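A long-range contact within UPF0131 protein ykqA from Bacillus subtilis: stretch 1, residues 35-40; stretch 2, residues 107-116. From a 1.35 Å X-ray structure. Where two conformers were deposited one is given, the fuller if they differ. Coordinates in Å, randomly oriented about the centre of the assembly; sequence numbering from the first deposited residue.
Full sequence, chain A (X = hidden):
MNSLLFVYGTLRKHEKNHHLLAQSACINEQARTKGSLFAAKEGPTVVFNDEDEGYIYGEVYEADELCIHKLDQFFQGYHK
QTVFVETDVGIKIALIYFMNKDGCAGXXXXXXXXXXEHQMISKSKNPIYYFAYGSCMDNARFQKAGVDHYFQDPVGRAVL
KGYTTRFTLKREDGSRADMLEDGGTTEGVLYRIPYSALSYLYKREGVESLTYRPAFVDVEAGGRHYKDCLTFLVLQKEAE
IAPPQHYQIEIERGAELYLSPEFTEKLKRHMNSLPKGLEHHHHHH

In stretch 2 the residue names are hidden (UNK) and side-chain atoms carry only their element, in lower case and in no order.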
# COMPACT_ATOMS: atom_id res chain seq x y z
N GLY A 35 -1.38 -4.82 -16.82
CA GLY A 35 -1.74 -3.79 -17.76
C GLY A 35 -0.96 -2.55 -17.52
O GLY A 35 -0.09 -2.53 -16.67
N SER A 36 -1.26 -1.49 -18.29
CA SER A 36 -0.55 -0.24 -18.16
C SER A 36 -1.55 0.89 -17.84
O SER A 36 -2.66 0.90 -18.33
CB SER A 36 0.12 0.09 -19.46
OG SER A 36 1.17 -0.81 -19.74
N LEU A 37 -1.09 1.85 -17.07
CA LEU A 37 -1.81 3.06 -16.67
C LEU A 37 -1.22 4.27 -17.37
O LEU A 37 -0.02 4.38 -17.43
CB LEU A 37 -1.65 3.22 -15.16
CG LEU A 37 -2.40 4.40 -14.58
CD1 LEU A 37 -3.89 4.27 -14.64
CD2 LEU A 37 -2.00 4.61 -13.12
N PHE A 38 -2.10 5.11 -17.90
CA PHE A 38 -1.70 6.31 -18.62
C PHE A 38 -2.43 7.50 -18.04
O PHE A 38 -3.61 7.45 -17.70
CB PHE A 38 -2.10 6.17 -20.09
CG PHE A 38 -1.24 5.20 -20.86
CD1 PHE A 38 -1.48 3.89 -20.82
CD2 PHE A 38 -0.18 5.68 -21.60
CE1 PHE A 38 -0.61 3.01 -21.53
CE2 PHE A 38 0.67 4.81 -22.28
CZ PHE A 38 0.47 3.54 -22.20
N ALA A 39 -1.78 8.62 -18.07
CA ALA A 39 -2.50 9.90 -17.85
C ALA A 39 -2.91 10.38 -19.26
O ALA A 39 -2.06 10.53 -20.10
CB ALA A 39 -1.55 10.90 -17.29
N ALA A 40 -4.21 10.54 -19.50
CA ALA A 40 -4.82 11.06 -20.71
C ALA A 40 -5.54 12.30 -20.21
O ALA A 40 -5.04 12.87 -19.24
CB ALA A 40 -5.80 10.01 -21.32
N UNK A 107 -1.49 10.13 -24.76
CA UNK A 107 -1.37 10.10 -23.30
C UNK A 107 0.02 9.63 -22.88
O UNK A 107 0.84 9.30 -23.76
c UNK A 107 -2.67 5.46 -24.70
c UNK A 107 -1.63 6.26 -25.01
c UNK A 107 -3.52 7.06 -23.22
c UNK A 107 -3.64 5.91 -23.81
c UNK A 107 -1.53 7.48 -24.40
c UNK A 107 -2.50 7.91 -23.51
c UNK A 107 -2.42 9.22 -22.78
N UNK A 108 0.32 9.64 -21.58
CA UNK A 108 1.64 9.37 -21.11
C UNK A 108 1.58 8.25 -20.08
O UNK A 108 0.80 8.31 -19.10
o UNK A 108 1.78 10.99 -19.29
c UNK A 108 2.06 11.78 -21.29
c UNK A 108 2.34 10.60 -20.51
N UNK A 109 2.45 7.27 -20.23
CA UNK A 109 2.44 6.14 -19.32
C UNK A 109 2.93 6.54 -17.91
O UNK A 109 3.88 7.30 -17.75
c UNK A 109 3.98 2.48 -19.66
c UNK A 109 3.40 5.01 -19.86
n UNK A 109 4.77 0.11 -19.38
c UNK A 109 4.06 1.25 -18.72
c UNK A 109 3.32 3.71 -19.02
N UNK A 110 2.28 5.95 -16.88
CA UNK A 110 2.66 6.06 -15.48
C UNK A 110 3.42 4.78 -15.14
O UNK A 110 2.83 3.73 -15.02
c UNK A 110 0.43 7.32 -15.03
c UNK A 110 1.79 6.44 -13.19
c UNK A 110 0.97 8.67 -15.23
c UNK A 110 1.40 6.21 -14.56
N UNK A 111 4.75 4.87 -15.03
CA UNK A 111 5.58 3.69 -14.81
C UNK A 111 5.21 2.82 -13.65
O UNK A 111 5.26 1.59 -13.70
o UNK A 111 7.48 4.35 -13.45
c UNK A 111 7.09 4.07 -14.76
N UNK A 112 4.79 3.47 -12.56
CA UNK A 112 4.46 2.74 -11.35
C UNK A 112 3.15 1.95 -11.44
O UNK A 112 2.86 1.07 -10.59
o UNK A 112 3.20 4.47 -10.29
c UNK A 112 4.33 3.63 -10.14
N UNK A 113 2.33 2.28 -12.42
CA UNK A 113 1.04 1.72 -12.52
C UNK A 113 0.06 2.18 -11.45
O UNK A 113 -1.05 1.63 -11.33
N UNK A 114 0.42 3.20 -10.69
CA UNK A 114 -0.33 3.57 -9.50
C UNK A 114 -0.60 5.05 -9.52
O UNK A 114 0.30 5.89 -9.41
o UNK A 114 -0.11 2.42 -6.07
o UNK A 114 -1.11 4.24 -6.83
c UNK A 114 -0.33 3.28 -6.97
c UNK A 114 0.46 3.12 -8.25
N UNK A 115 -1.89 5.40 -9.69
CA UNK A 115 -2.27 6.78 -9.82
C UNK A 115 -1.97 7.61 -8.58
O UNK A 115 -1.58 8.76 -8.70
n UNK A 115 -5.81 9.88 -9.97
c UNK A 115 -4.18 9.06 -11.29
c UNK A 115 -3.38 10.36 -13.16
c UNK A 115 -5.10 11.32 -11.83
c UNK A 115 -3.79 6.83 -10.15
c UNK A 115 -4.39 8.17 -10.28
c UNK A 115 -5.05 10.18 -11.05
c UNK A 115 -3.27 9.15 -12.32
c UNK A 115 -4.24 11.37 -12.89
c UNK A 115 -5.46 8.67 -9.54
N UNK A 116 -2.21 7.05 -7.41
CA UNK A 116 -1.88 7.79 -6.19
C UNK A 116 -0.40 8.00 -6.02
O UNK A 116 0.01 9.07 -5.54
c UNK A 116 -2.49 7.07 -4.99
n UNK A 116 -6.45 6.66 -2.18
c UNK A 116 -5.84 7.04 -3.40
c UNK A 116 -3.92 7.12 -4.79
c UNK A 116 -4.42 6.72 -3.46
O HOH W 1 2.88 -0.35 -22.04
O HOH W 2 1.67 1.59 -16.24

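Position 107 carries seven side-chain carbons, one leading into a six-membered ring. Its CB lies 3.0 Å from Ala 39 O, and the ring stacks face to face on the Phe 38 ring, centroids 4.1 Å apart and planes at 20°. An all-carbon six-ring on a single carbon is phenylalanine, Phe 107. Ala 40 CB sits at the edge of this ring.

Position 108 has a carbon bearing one oxygen and one carbon, the oxygen 3.9 Å from Ala 39 CB. One arm is oxygen, so the fork is threonine's, not valine's: Thr 108. Its backbone pairs with Ala 39 in both directions, Thr 108 N to Ala 39 O at 2.9 Å and Ala 39 N to Thr 108 O at 2.8 Å, while its side chain shares a face with Ala 39 CB.

Position 109 is four carbons in a row ending in nitrogen, fully extended (t at every chi). Its CB lies 3.7 Å from Phe 38 CE2, and its last carbon reaches to 3.7 Å from Ser 36 OG. That is lysine, Lys 109. The chain runs past the Phe 38 ring to Ser 36, where a water joins Ser 36 OG (2.9 Å, donated by the water) and Lys 109 NZ (3.3 Å, weak).

Position 110 shows four carbons forked at the first, one arm two carbons long. The end of that arm is 3.9 Å from Ala 39 CB, its CB is 4.0 Å from Leu 37 CD2, and its N donates to Leu 37 O at 2.8 Å: isoleucine, Ile 110.

Positions 111 and 112 each hold one carbon and one oxygen; their CA-to-CB bonds point away from stretch 1, and neither residue touches it: serines, Ser 111 and Ser 112.

Position 113 has no side-chain atoms and a phi of 69°, which favours glycine; its C lies 3.6 Å from Leu 37 CD2. This is Gly 113. It closes a type I turn, its N bonding to Ile 110 O at 3.0 Å.

Position 114 has two carbons, the second carrying two oxygens, and its N lies 3.7 Å from Leu 37 CD2: aspartate, Asp 114, the helix N-cap. Its N donates to Ser 112 OG at 3.1 Å.

Position 115 has one carbon, then fused five- and six-membered rings with one nitrogen; Leu 37 CD2 packs 4.1 Å from its CB. This is tryptophan, Trp 115.

Position 116, four carbons ending in nitrogen and out of reach, is Lys 116.

The contact works by alternation. Antiparallel backbone bonds set the register; Phe 38 and Lys 109 occupy one face, Leu 37, Ala 39, Thr 108 and Ile 110 the other. The turn then brings the helix start against Leu 37, and at the Phe 107 end, its ring stacks on Phe 38.

Stretch 2, residues 107-116: FTKISSGDWK
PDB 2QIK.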